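Local coordinates for protein hydroxyethylthiazole kinase (PDB 3HPD) that probably phosphorylates the hydroxyl group of 4-methyl-5-beta-hydroxyethylthiazole with ATP and magnesium, a step in thiamine diphosphate biosynthesis, at residues Met1-Glu6 against Thr214-Val219; Pro16-Ile21 against Thr201-Ala206; Gly65-Gly70 against Lys100-Val105; Gly166-Val171 against Ala179-His184; Glu185-Val190 against Gly236-Lys241. All blocks are in the same frame, centred on the assembly; numbering follows the deposited sequence.

Contact 1 (Met1-Glu6 against Thr214-Val219); sequences MKFIIE and TTSALV
I4 and V219 make the apolar part of this contact, crossing at about a right angle. CD1 of I4 lies 3.7 Å from V219 CG2 and 4.0 Å from V219 CG1, which places the tip of the isoleucine against both methyl branches of the valine. The two chi torsions account for this reach: CG1 stands anti to the carbonyl carbon (chi1 -60°) and CD1 continues the chain in extended form (chi2 177°). An alanine in place of I4 would probably open a gap beside V219, which CD1 reaches, and beside S216 OG, which CG1 and CG2 touch. A second apolar touch is looser, with F3 CZ 4.1 Å from T215 CG2 at the edge of the ring.

The axes of the segments 2-6 and 214-219 come within 9.3 Å at a signed crossing angle of -82°, where helix 2-14 meets helix 210-231. The N-terminal helix is thereby packed on a helix of the ribokinase-like alpha/beta fold, and V260 of strand 260-263 touches I4, T215 and V219 alongside.

Polar atoms take part by van der Waals contact alone, since no hydrogen bond crosses between the segments. The OG of S216 sits 3.5 Å from I4 CA and, in the plane of the F3 ring, 3.7 Å from CE1. That hydroxyl is hydrogen-bonded to K212 O within its own helix, and T215 OG1 is likewise bonded to L211 O.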
# COMPACT_ATOMS: atom_id res chain seq x y z
N MET A 1 14.80 -29.65 6.13
CA MET A 1 15.68 -30.12 5.04
C MET A 1 16.91 -29.21 5.04
O MET A 1 16.78 -27.98 5.06
CB MET A 1 14.91 -30.05 3.71
CG MET A 1 15.25 -31.13 2.71
SD MET A 1 13.86 -31.45 1.60
CE MET A 1 13.66 -33.21 1.79
N LYS A 2 18.10 -29.81 5.04
CA LYS A 2 19.37 -29.08 5.10
C LYS A 2 19.62 -27.91 4.14
O LYS A 2 20.11 -26.86 4.56
CB LYS A 2 20.52 -30.09 5.00
CG LYS A 2 21.93 -29.49 5.02
CD LYS A 2 22.98 -30.59 4.94
CE LYS A 2 23.04 -31.40 6.24
NZ LYS A 2 23.62 -32.75 6.04
N PHE A 3 19.30 -28.07 2.86
CA PHE A 3 19.54 -26.99 1.91
C PHE A 3 18.68 -25.76 2.17
O PHE A 3 18.99 -24.66 1.70
CB PHE A 3 19.36 -27.47 0.46
CG PHE A 3 17.93 -27.79 0.08
CD1 PHE A 3 16.99 -26.78 -0.10
CD2 PHE A 3 17.54 -29.11 -0.14
CE1 PHE A 3 15.68 -27.07 -0.48
CE2 PHE A 3 16.23 -29.41 -0.52
CZ PHE A 3 15.31 -28.39 -0.70
N ILE A 4 17.61 -25.95 2.94
CA ILE A 4 16.70 -24.84 3.27
C ILE A 4 17.35 -23.97 4.34
O ILE A 4 17.34 -22.74 4.24
CB ILE A 4 15.35 -25.36 3.81
CG1 ILE A 4 14.67 -26.23 2.75
CG2 ILE A 4 14.46 -24.18 4.19
CD1 ILE A 4 13.36 -26.84 3.21
N ILE A 5 17.90 -24.61 5.36
CA ILE A 5 18.57 -23.89 6.45
C ILE A 5 19.76 -23.13 5.88
O ILE A 5 20.00 -21.97 6.22
CB ILE A 5 19.05 -24.87 7.54
CG1 ILE A 5 17.85 -25.41 8.32
CG2 ILE A 5 20.04 -24.18 8.47
CD1 ILE A 5 18.19 -26.50 9.33
N GLU A 6 20.50 -23.78 4.99
CA GLU A 6 21.66 -23.15 4.38
C GLU A 6 21.28 -22.00 3.45
O GLU A 6 21.98 -20.99 3.38
CB GLU A 6 22.50 -24.19 3.65
CG GLU A 6 23.19 -25.17 4.59
CD GLU A 6 23.99 -24.47 5.68
OE1 GLU A 6 24.86 -23.64 5.34
OE2 GLU A 6 23.74 -24.73 6.88
N THR A 214 12.99 -21.98 -4.55
CA THR A 214 11.54 -21.90 -4.45
C THR A 214 11.02 -22.77 -3.31
O THR A 214 10.13 -22.36 -2.56
CB THR A 214 10.89 -22.32 -5.78
OG1 THR A 214 11.48 -21.59 -6.86
CG2 THR A 214 9.39 -22.03 -5.76
N THR A 215 11.57 -23.98 -3.18
CA THR A 215 11.15 -24.88 -2.11
C THR A 215 11.45 -24.23 -0.77
O THR A 215 10.64 -24.28 0.15
CB THR A 215 11.89 -26.24 -2.18
OG1 THR A 215 11.60 -26.89 -3.43
CG2 THR A 215 11.45 -27.15 -1.04
N SER A 216 12.63 -23.61 -0.66
CA SER A 216 13.02 -22.94 0.58
C SER A 216 12.07 -21.79 0.91
O SER A 216 11.73 -21.57 2.08
CB SER A 216 14.45 -22.41 0.48
OG SER A 216 15.37 -23.47 0.31
N ALA A 217 11.66 -21.05 -0.11
CA ALA A 217 10.76 -19.92 0.09
C ALA A 217 9.41 -20.38 0.62
O ALA A 217 8.85 -19.77 1.53
CB ALA A 217 10.58 -19.16 -1.21
N LEU A 218 8.90 -21.46 0.06
CA LEU A 218 7.61 -22.00 0.46
C LEU A 218 7.63 -22.56 1.88
O LEU A 218 6.67 -22.38 2.64
CB LEU A 218 7.16 -23.08 -0.53
CG LEU A 218 6.69 -22.52 -1.87
CD1 LEU A 218 6.79 -23.58 -2.96
CD2 LEU A 218 5.26 -22.00 -1.74
N VAL A 219 8.72 -23.23 2.25
CA VAL A 219 8.84 -23.79 3.59
C VAL A 219 8.98 -22.66 4.61
O VAL A 219 8.29 -22.63 5.63
CB VAL A 219 10.06 -24.72 3.69
CG1 VAL A 219 10.37 -25.04 5.15
CG2 VAL A 219 9.79 -26.01 2.92

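Contact 2 (Pro16-Ile21 against Thr201-Ala206); sequences PLVHNI and TGAFVA
V18 and P16 press on helix 193-205 where its backbone is bare of large side chains, and with A203 they have the most surface buried here. V18 spreads its two methyls over the consecutive residues G202 and A203. CG2, anti to the carbonyl carbon, comes to 3.6 Å from A203 CA and 4.0 Å from A203 CB, while CG1, anti to the backbone N (chi1 -178°), lies 4.1 Å from G202 CA. A beta carbon modelled on G202 would clash with V18 CG1, evidence that the close approach depends on glycine at this position. Replacing V18 by an alanine would probably open a gap over G202 and A203, whose contacts are made by the two methyls removed.

P16, just before strand 17-21, meets the same helix further toward its C-terminal end. Its CG lies 3.7 Å from A203 O, and its CB is 3.7 Å from the methyl of A206. A203 is thus touched from both positions: its CB is 4.2 Å from P16 CG.

This is strand-to-helix packing within the alpha/beta core of the ribokinase-type fold. Strand 17-21 pairs through its backbone with strand 40-43, and L34 of helix 27-37 touches both V18 and A203. With no hydrogen bond between the two segments, the contact relies on the fit of methyl and ring carbons against a helix surface made of glycine and alanine.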
# COMPACT_ATOMS: atom_id res chain seq x y z
N PRO A 16 20.77 -10.06 -0.58
CA PRO A 16 20.55 -9.75 -2.00
C PRO A 16 19.54 -8.63 -2.27
O PRO A 16 18.60 -8.43 -1.50
CB PRO A 16 20.09 -11.09 -2.57
CG PRO A 16 19.31 -11.67 -1.42
CD PRO A 16 20.21 -11.38 -0.24
N LEU A 17 19.76 -7.90 -3.36
CA LEU A 17 18.86 -6.82 -3.76
C LEU A 17 17.89 -7.45 -4.75
O LEU A 17 18.30 -7.96 -5.79
CB LEU A 17 19.64 -5.68 -4.44
CG LEU A 17 18.81 -4.53 -5.02
CD1 LEU A 17 17.96 -3.89 -3.92
CD2 LEU A 17 19.73 -3.49 -5.64
N VAL A 18 16.60 -7.42 -4.42
CA VAL A 18 15.59 -8.02 -5.29
C VAL A 18 14.73 -6.95 -5.94
O VAL A 18 13.98 -6.25 -5.27
CB VAL A 18 14.69 -9.00 -4.49
CG1 VAL A 18 13.68 -9.66 -5.41
CG2 VAL A 18 15.56 -10.04 -3.80
N HIS A 19 14.87 -6.83 -7.26
CA HIS A 19 14.12 -5.85 -8.03
C HIS A 19 12.71 -6.35 -8.32
O HIS A 19 12.53 -7.39 -8.94
CB HIS A 19 14.86 -5.58 -9.35
CG HIS A 19 14.15 -4.63 -10.26
ND1 HIS A 19 14.51 -4.46 -11.58
CD2 HIS A 19 13.10 -3.80 -10.05
CE1 HIS A 19 13.72 -3.56 -12.14
NE2 HIS A 19 12.85 -3.15 -11.23
N ASN A 20 11.71 -5.59 -7.88
CA ASN A 20 10.32 -5.96 -8.10
C ASN A 20 9.60 -5.01 -9.06
O ASN A 20 9.63 -3.79 -8.89
CB ASN A 20 9.53 -5.95 -6.78
CG ASN A 20 9.98 -7.03 -5.81
OD1 ASN A 20 9.26 -7.99 -5.55
ND2 ASN A 20 11.18 -6.87 -5.27
N ILE A 21 8.96 -5.59 -10.07
CA ILE A 21 8.13 -4.84 -11.01
C ILE A 21 6.85 -5.55 -10.63
O ILE A 21 6.52 -6.61 -11.16
CB ILE A 21 8.52 -5.11 -12.46
CG1 ILE A 21 9.99 -4.74 -12.67
CG2 ILE A 21 7.63 -4.31 -13.40
CD1 ILE A 21 10.53 -5.06 -14.05
N THR A 201 11.01 -15.67 -2.97
CA THR A 201 11.69 -16.59 -3.87
C THR A 201 12.77 -15.82 -4.61
O THR A 201 13.84 -16.36 -4.92
CB THR A 201 10.70 -17.21 -4.88
OG1 THR A 201 9.76 -18.03 -4.18
CG2 THR A 201 11.44 -18.07 -5.90
N GLY A 202 12.50 -14.56 -4.91
CA GLY A 202 13.48 -13.73 -5.59
C GLY A 202 14.76 -13.63 -4.78
O GLY A 202 15.86 -13.63 -5.34
N ALA A 203 14.62 -13.54 -3.46
CA ALA A 203 15.78 -13.46 -2.59
C ALA A 203 16.53 -14.79 -2.56
O ALA A 203 17.76 -14.82 -2.65
CB ALA A 203 15.36 -13.07 -1.17
N PHE A 204 15.80 -15.89 -2.45
CA PHE A 204 16.41 -17.21 -2.41
C PHE A 204 17.09 -17.59 -3.72
O PHE A 204 18.17 -18.18 -3.72
CB PHE A 204 15.37 -18.27 -2.05
CG PHE A 204 15.05 -18.33 -0.58
CD1 PHE A 204 15.93 -18.96 0.31
CD2 PHE A 204 13.89 -17.76 -0.09
CE1 PHE A 204 15.64 -19.00 1.67
CE2 PHE A 204 13.59 -17.80 1.28
CZ PHE A 204 14.47 -18.43 2.16
N VAL A 205 16.47 -17.25 -4.84
CA VAL A 205 17.04 -17.61 -6.14
C VAL A 205 18.32 -16.83 -6.44
O VAL A 205 19.09 -17.21 -7.32
CB VAL A 205 15.99 -17.43 -7.28
CG1 VAL A 205 15.92 -15.98 -7.72
CG2 VAL A 205 16.34 -18.35 -8.44
N ALA A 206 18.55 -15.76 -5.70
CA ALA A 206 19.75 -14.96 -5.88
C ALA A 206 20.95 -15.68 -5.26
O ALA A 206 22.10 -15.41 -5.61
CB ALA A 206 19.58 -13.58 -5.25

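Contact 3 (Gly65-Gly70 against Lys100-Val105); sequences GTLDSG and KFRTRV
R102 brings both terminal nitrogens of its guanidinium to the backbone oxygen of G65, which lies at the edge of the group near its plane. NH2 approaches it to 2.8 Å and NH1 to 3.0 Å; the N-H...O angles of 129° and 125° mark both bonds as weak, as expected when two N-H groups share one acceptor. The chain is extended from CG to NE, carrying the head across from helix 100-112. NH1 also bonds V94 O, and NE forms a salt bridge with E49 of the second subunit, so the group is gripped from several directions and its rotation is probably restricted.

L67 carries the packing beside this bond. Its CD1 lies over a face of the R102 guanidinium and also reaches F101 CE2 at 3.5 Å. CD2 makes a CH-pi contact over one face of the F101 ring, 4.0 Å from the centroid and 30° off the normal, and meets V105 CG2 at 3.8 Å. The leucine and the phenylalanine approach tip to tip, as do the leucine and the valine. Further out, D68 C lies in the plane of the F101 ring, 4.0 Å from CZ at its edge.

D68 is the N-cap of helix 69-85, its OD1 accepting a hydrogen bond from W71 N, and its OD2 is bonded to H45 of the second subunit. The contact therefore joins the approach to helix 69-85, coming from strand 59-63, to the first turn of helix 100-112, beside a neighbouring subunit that also packs A46 on F101.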
# COMPACT_ATOMS: atom_id res chain seq x y z
N GLY A 65 -0.25 -8.65 -11.16
CA GLY A 65 -1.51 -8.41 -10.46
C GLY A 65 -2.37 -7.22 -10.87
O GLY A 65 -3.60 -7.31 -10.86
N THR A 66 -1.74 -6.10 -11.19
CA THR A 66 -2.47 -4.90 -11.59
C THR A 66 -1.85 -4.29 -12.83
O THR A 66 -1.66 -3.08 -12.92
CB THR A 66 -2.47 -3.83 -10.47
OG1 THR A 66 -1.11 -3.49 -10.14
CG2 THR A 66 -3.19 -4.34 -9.22
N LEU A 67 -1.54 -5.13 -13.81
CA LEU A 67 -0.91 -4.65 -15.04
C LEU A 67 -1.79 -3.83 -15.97
O LEU A 67 -3.01 -3.80 -15.85
CB LEU A 67 -0.34 -5.83 -15.83
CG LEU A 67 -1.21 -7.05 -16.19
CD1 LEU A 67 -2.69 -6.73 -16.13
CD2 LEU A 67 -0.81 -7.54 -17.58
N ASP A 68 -1.12 -3.15 -16.89
CA ASP A 68 -1.77 -2.37 -17.94
C ASP A 68 -0.75 -2.33 -19.08
O ASP A 68 0.33 -2.91 -18.96
CB ASP A 68 -2.19 -0.96 -17.48
CG ASP A 68 -1.04 -0.11 -16.97
OD1 ASP A 68 0.08 -0.19 -17.53
OD2 ASP A 68 -1.27 0.68 -16.03
N SER A 69 -1.09 -1.68 -20.20
CA SER A 69 -0.18 -1.65 -21.34
C SER A 69 1.20 -1.09 -21.00
O SER A 69 2.22 -1.58 -21.49
CB SER A 69 -0.80 -0.85 -22.50
OG SER A 69 -1.08 0.48 -22.12
N GLY A 70 1.23 -0.07 -20.15
CA GLY A 70 2.50 0.53 -19.76
C GLY A 70 3.37 -0.41 -18.96
O GLY A 70 4.56 -0.56 -19.24
N LYS A 100 -7.81 -12.90 -20.66
CA LYS A 100 -6.89 -13.25 -21.73
C LYS A 100 -5.65 -12.39 -21.66
O LYS A 100 -4.54 -12.84 -21.95
CB LYS A 100 -7.57 -13.05 -23.10
CG LYS A 100 -8.81 -13.90 -23.34
CD LYS A 100 -9.45 -13.52 -24.67
CE LYS A 100 -10.75 -14.27 -24.90
NZ LYS A 100 -11.41 -13.84 -26.17
N PHE A 101 -5.84 -11.13 -21.27
CA PHE A 101 -4.74 -10.17 -21.15
C PHE A 101 -3.65 -10.70 -20.21
O PHE A 101 -2.46 -10.65 -20.54
CB PHE A 101 -5.28 -8.83 -20.63
CG PHE A 101 -4.26 -7.72 -20.60
CD1 PHE A 101 -3.42 -7.49 -21.69
CD2 PHE A 101 -4.18 -6.87 -19.50
CE1 PHE A 101 -2.51 -6.43 -21.68
CE2 PHE A 101 -3.27 -5.81 -19.48
CZ PHE A 101 -2.44 -5.59 -20.57
N ARG A 102 -4.05 -11.23 -19.06
CA ARG A 102 -3.09 -11.75 -18.10
C ARG A 102 -2.45 -13.05 -18.58
O ARG A 102 -1.26 -13.28 -18.36
CB ARG A 102 -3.78 -11.96 -16.74
CG ARG A 102 -4.27 -10.65 -16.17
CD ARG A 102 -4.97 -10.80 -14.85
NE ARG A 102 -5.40 -9.50 -14.38
CZ ARG A 102 -5.17 -9.03 -13.16
NH1 ARG A 102 -4.50 -9.77 -12.28
NH2 ARG A 102 -5.59 -7.81 -12.83
N THR A 103 -3.24 -13.89 -19.23
CA THR A 103 -2.73 -15.15 -19.76
C THR A 103 -1.73 -14.84 -20.87
O THR A 103 -0.64 -15.42 -20.93
CB THR A 103 -3.87 -16.02 -20.33
OG1 THR A 103 -4.84 -16.26 -19.31
CG2 THR A 103 -3.33 -17.35 -20.83
N ARG A 104 -2.11 -13.92 -21.75
CA ARG A 104 -1.27 -13.53 -22.87
C ARG A 104 0.07 -12.96 -22.43
O ARG A 104 1.13 -13.38 -22.92
CB ARG A 104 -2.00 -12.51 -23.75
CG ARG A 104 -1.13 -11.90 -24.85
CD ARG A 104 -1.93 -11.11 -25.88
NE ARG A 104 -2.62 -9.94 -25.32
CZ ARG A 104 -3.93 -9.89 -25.05
NH1 ARG A 104 -4.69 -10.95 -25.29
NH2 ARG A 104 -4.47 -8.79 -24.57
N VAL A 105 0.04 -12.01 -21.50
CA VAL A 105 1.27 -11.39 -21.02
C VAL A 105 2.15 -12.41 -20.29
O VAL A 105 3.37 -12.39 -20.42
CB VAL A 105 0.97 -10.21 -20.08
CG1 VAL A 105 2.26 -9.65 -19.50
CG2 VAL A 105 0.21 -9.12 -20.84

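Contact 4 (Gly166-Val171 against Ala179-His184); sequences GAVDYV and AVYNGH
V168 and Y181 lie side by side and point the same way, at the mouth of a beta hairpin formed by strands 169-172 and 177-180. The valine methyls meet the tyrosine ring at CD1 and CE1: CG2 is 3.7 Å from CD1 and CG1 is 3.7 Å from CE1. Next along the hairpin, Y170 CE1 touches A179 CB at 3.6 Å. This pair is antiparallel and non-hydrogen-bonded, with both side chains on one face of the sheet, and Y170 packs there against helix 144-157.

D169 and V180 are on the other face, where L218 of helix 210-231 touches D169. They form the antiparallel hydrogen-bonded pair: D169 N donates to V180 O at an N-H...O angle of 162°, and V180 N returns the bond to D169 O at 166°. A CA-H...O contact from A179 CA to D169 O adds to the bridge.

Toward the polar edge the carboxylate of D169 turns back on its own loop. With CG anti to the carbonyl carbon, OD1 accepts G166 N at 2.9 Å, on the anti side and 32° out of the carboxylate plane. G166 directly follows T165, a predicted ATP-binding residue, and the D169 side chain lies close to that of T165. Past the paired strands, water 1 bridges the two backbones, donating to A167 O and to Y181 O at 3.0 Å each.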
# COMPACT_ATOMS: atom_id res chain seq x y z
N GLY A 166 -0.79 -24.44 -2.94
CA GLY A 166 -2.07 -24.92 -2.45
C GLY A 166 -1.91 -25.43 -1.03
O GLY A 166 -0.90 -25.15 -0.39
N ALA A 167 -2.91 -26.16 -0.52
CA ALA A 167 -2.84 -26.71 0.83
C ALA A 167 -1.47 -27.38 0.93
O ALA A 167 -0.76 -27.24 1.92
CB ALA A 167 -3.95 -27.72 1.05
N VAL A 168 -1.13 -28.11 -0.13
CA VAL A 168 0.17 -28.77 -0.24
C VAL A 168 0.77 -28.13 -1.48
O VAL A 168 0.12 -28.07 -2.53
CB VAL A 168 0.03 -30.29 -0.48
CG1 VAL A 168 1.41 -30.90 -0.74
CG2 VAL A 168 -0.61 -30.96 0.73
N ASP A 169 1.99 -27.61 -1.37
CA ASP A 169 2.64 -26.99 -2.53
C ASP A 169 3.53 -28.01 -3.22
O ASP A 169 4.10 -28.88 -2.57
CB ASP A 169 3.52 -25.81 -2.10
CG ASP A 169 2.80 -24.80 -1.25
OD1 ASP A 169 1.85 -24.15 -1.75
OD2 ASP A 169 3.18 -24.66 -0.07
N TYR A 170 3.63 -27.89 -4.54
CA TYR A 170 4.50 -28.77 -5.31
C TYR A 170 5.45 -27.90 -6.11
O TYR A 170 5.04 -26.89 -6.70
CB TYR A 170 3.68 -29.66 -6.25
CG TYR A 170 3.01 -30.79 -5.50
CD1 TYR A 170 3.73 -31.89 -5.06
CD2 TYR A 170 1.66 -30.71 -5.17
CE1 TYR A 170 3.14 -32.89 -4.30
CE2 TYR A 170 1.05 -31.70 -4.40
CZ TYR A 170 1.80 -32.78 -3.97
OH TYR A 170 1.21 -33.75 -3.20
N VAL A 171 6.72 -28.27 -6.11
CA VAL A 171 7.75 -27.53 -6.83
C VAL A 171 8.53 -28.54 -7.65
O VAL A 171 8.93 -29.58 -7.13
CB VAL A 171 8.73 -26.85 -5.85
CG1 VAL A 171 9.59 -25.83 -6.59
CG2 VAL A 171 7.95 -26.18 -4.73
N ALA A 179 7.39 -31.62 -2.22
CA ALA A 179 6.06 -31.33 -1.71
C ALA A 179 6.25 -30.57 -0.40
O ALA A 179 7.03 -30.99 0.45
CB ALA A 179 5.29 -32.62 -1.47
N VAL A 180 5.55 -29.45 -0.26
CA VAL A 180 5.64 -28.64 0.95
C VAL A 180 4.30 -28.67 1.67
O VAL A 180 3.28 -28.31 1.09
CB VAL A 180 6.00 -27.18 0.61
CG1 VAL A 180 5.98 -26.33 1.88
CG2 VAL A 180 7.36 -27.12 -0.05
N TYR A 181 4.31 -29.11 2.93
CA TYR A 181 3.08 -29.21 3.71
C TYR A 181 2.86 -28.07 4.70
O TYR A 181 1.80 -28.00 5.34
CB TYR A 181 3.07 -30.55 4.47
CG TYR A 181 3.22 -31.75 3.58
CD1 TYR A 181 2.16 -32.21 2.80
CD2 TYR A 181 4.45 -32.41 3.47
CE1 TYR A 181 2.31 -33.30 1.94
CE2 TYR A 181 4.61 -33.49 2.61
CZ TYR A 181 3.54 -33.93 1.85
OH TYR A 181 3.71 -34.99 1.00
N ASN A 182 3.84 -27.19 4.83
CA ASN A 182 3.73 -26.06 5.76
C ASN A 182 2.75 -25.00 5.28
O ASN A 182 2.47 -24.89 4.08
CB ASN A 182 5.10 -25.40 5.97
CG ASN A 182 6.08 -26.31 6.68
OD1 ASN A 182 7.06 -26.77 6.09
ND2 ASN A 182 5.82 -26.59 7.95
N GLY A 183 2.23 -24.22 6.23
CA GLY A 183 1.28 -23.17 5.90
C GLY A 183 0.07 -23.17 6.81
O GLY A 183 -0.04 -24.00 7.72
N HIS A 184 -0.83 -22.23 6.58
CA HIS A 184 -2.05 -22.14 7.39
C HIS A 184 -3.15 -21.51 6.56
O HIS A 184 -2.91 -20.58 5.79
CB HIS A 184 -1.81 -21.31 8.65
CG HIS A 184 -2.92 -21.44 9.65
ND1 HIS A 184 -4.14 -20.81 9.50
CD2 HIS A 184 -3.03 -22.21 10.76
CE1 HIS A 184 -4.96 -21.20 10.46
NE2 HIS A 184 -4.31 -22.05 11.24
O HOH W 1 -0.60 -29.31 4.10
O HOH W 2 1.27 -25.00 1.62

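Contact 5 (Glu185-Val190 against Gly236-Lys241); sequences ELLGRV and GSFHVK
F238 and L186 both set CG anti to the backbone N (chi1 171° and -167°), which directs each CG toward the other segment. The two side chains slide past each other in opposite directions, and L186 CD2 lies over one face of the F238 ring, 3.4 Å above its plane and offset toward the rim, with CG of the ring 3.5 Å away. It is a CH-pi contact, the methyl standing 3.9 Å from the ring centroid.

Two further side chains close on the same ring. V190 CG2 comes in at the edge, in plane, 3.6 Å from F238 CD2. L187 crosses the phenylalanine at about a right angle and brings CD2 to 3.8 Å from CZ. The other methyl of V190, CG1, covers a face of the H239 imidazole at 3.7 Å above its plane, a second CH-pi contact. The valine thus straddles two consecutive aromatic residues of the helix, while H239 NE2 is hydrogen-bonded to Y243 OH.

No hydrogen bond joins the segments; the contact of the 3-10 turn 185-188 and V190 with helix 235-248 is carried by apolar and CH-pi packing. They belong to a linker that runs from strand 177-180 to helix 193-205 and contains the predicted substrate-binding G192. Helix 210-231 borders the contact through Y229 on L186 and A228 on F238, and the second subunit packs N32 on H239.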
# COMPACT_ATOMS: atom_id res chain seq x y z
N GLU A 185 -4.37 -22.03 6.71
CA GLU A 185 -5.50 -21.54 5.94
C GLU A 185 -5.85 -20.06 6.11
O GLU A 185 -6.47 -19.48 5.23
CB GLU A 185 -6.75 -22.38 6.23
CG GLU A 185 -7.05 -22.59 7.70
CD GLU A 185 -8.37 -23.30 7.92
OE1 GLU A 185 -8.68 -24.24 7.15
OE2 GLU A 185 -9.10 -22.93 8.86
N LEU A 186 -5.46 -19.45 7.23
CA LEU A 186 -5.79 -18.04 7.42
C LEU A 186 -5.10 -17.15 6.38
O LEU A 186 -5.47 -15.99 6.20
CB LEU A 186 -5.43 -17.57 8.84
CG LEU A 186 -6.03 -16.22 9.24
CD1 LEU A 186 -7.55 -16.26 9.10
CD2 LEU A 186 -5.65 -15.89 10.67
N LEU A 187 -4.10 -17.70 5.69
CA LEU A 187 -3.41 -16.95 4.65
C LEU A 187 -4.44 -16.54 3.61
O LEU A 187 -4.25 -15.56 2.89
CB LEU A 187 -2.32 -17.79 3.99
CG LEU A 187 -1.00 -17.98 4.75
CD1 LEU A 187 -0.09 -18.91 3.97
CD2 LEU A 187 -0.32 -16.62 4.96
N GLY A 188 -5.53 -17.30 3.53
CA GLY A 188 -6.57 -16.99 2.57
C GLY A 188 -7.30 -15.69 2.88
O GLY A 188 -8.03 -15.17 2.03
N ARG A 189 -7.09 -15.15 4.08
CA ARG A 189 -7.75 -13.91 4.48
C ARG A 189 -6.81 -12.71 4.46
O ARG A 189 -7.15 -11.63 4.96
CB ARG A 189 -8.38 -14.05 5.87
CG ARG A 189 -9.44 -15.13 5.96
CD ARG A 189 -10.48 -15.01 4.85
NE ARG A 189 -11.61 -15.91 5.08
CZ ARG A 189 -12.74 -15.55 5.68
NH1 ARG A 189 -12.91 -14.31 6.10
NH2 ARG A 189 -13.69 -16.45 5.88
N VAL A 190 -5.62 -12.90 3.89
CA VAL A 190 -4.65 -11.82 3.78
C VAL A 190 -4.32 -11.74 2.29
O VAL A 190 -3.95 -12.73 1.68
CB VAL A 190 -3.37 -12.12 4.59
CG1 VAL A 190 -2.39 -10.95 4.48
CG2 VAL A 190 -3.73 -12.35 6.05
N GLY A 236 -6.06 -9.29 10.69
CA GLY A 236 -5.21 -8.12 10.87
C GLY A 236 -3.95 -8.40 11.66
O GLY A 236 -2.84 -8.14 11.20
N SER A 237 -4.11 -8.95 12.86
CA SER A 237 -2.98 -9.27 13.72
C SER A 237 -2.13 -10.38 13.11
O SER A 237 -0.91 -10.40 13.27
CB SER A 237 -3.47 -9.70 15.10
OG SER A 237 -4.19 -8.65 15.72
N PHE A 238 -2.77 -11.31 12.42
CA PHE A 238 -2.08 -12.42 11.77
C PHE A 238 -1.14 -11.88 10.69
O PHE A 238 0.01 -12.32 10.57
CB PHE A 238 -3.11 -13.38 11.16
CG PHE A 238 -2.52 -14.45 10.27
CD1 PHE A 238 -1.78 -15.50 10.80
CD2 PHE A 238 -2.75 -14.42 8.89
CE1 PHE A 238 -1.27 -16.51 9.97
CE2 PHE A 238 -2.25 -15.42 8.06
CZ PHE A 238 -1.51 -16.47 8.60
N HIS A 239 -1.63 -10.92 9.90
CA HIS A 239 -0.83 -10.31 8.84
C HIS A 239 0.45 -9.71 9.41
O HIS A 239 1.54 -9.90 8.88
CB HIS A 239 -1.65 -9.22 8.13
CG HIS A 239 -0.94 -8.56 6.99
ND1 HIS A 239 -1.41 -7.41 6.39
CD2 HIS A 239 0.20 -8.88 6.34
CE1 HIS A 239 -0.59 -7.06 5.42
NE2 HIS A 239 0.40 -7.93 5.37
N VAL A 240 0.30 -8.97 10.51
CA VAL A 240 1.44 -8.33 11.17
C VAL A 240 2.48 -9.35 11.62
O VAL A 240 3.69 -9.15 11.45
CB VAL A 240 0.97 -7.51 12.41
CG1 VAL A 240 2.18 -7.01 13.19
CG2 VAL A 240 0.12 -6.33 11.96
N LYS A 241 2.02 -10.45 12.20
CA LYS A 241 2.91 -11.49 12.69
C LYS A 241 3.68 -12.23 11.60
O LYS A 241 4.69 -12.88 11.88
CB LYS A 241 2.13 -12.49 13.55
CG LYS A 241 1.59 -11.90 14.84
CD LYS A 241 2.71 -11.58 15.83
CE LYS A 241 2.16 -11.06 17.15
NZ LYS A 241 3.22 -10.97 18.20

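In the fold
Contacts 1, 2 and 4 make a continuous core: A217 CB of contact 1 lies 3.3 Å from T201 OG1 of contact 2, and L218 CD1 of contact 1 lies 3.4 Å from V171 CG2 of contact 4. Contacts 2 and 4 reach the same sheet from opposite sides of the chain's centre, about 21 Å apart between centres. Contact 5 continues directly from contact 4 in sequence. Contact 3 stands off, its centre about 31 Å from that of contact 1, yet it and contact 5 both meet the second subunit. Around the predicted sites, D169 is about 3 Å from T165, V190 about 6 Å from G192 and V18 about 8 Å from M43, between side chains.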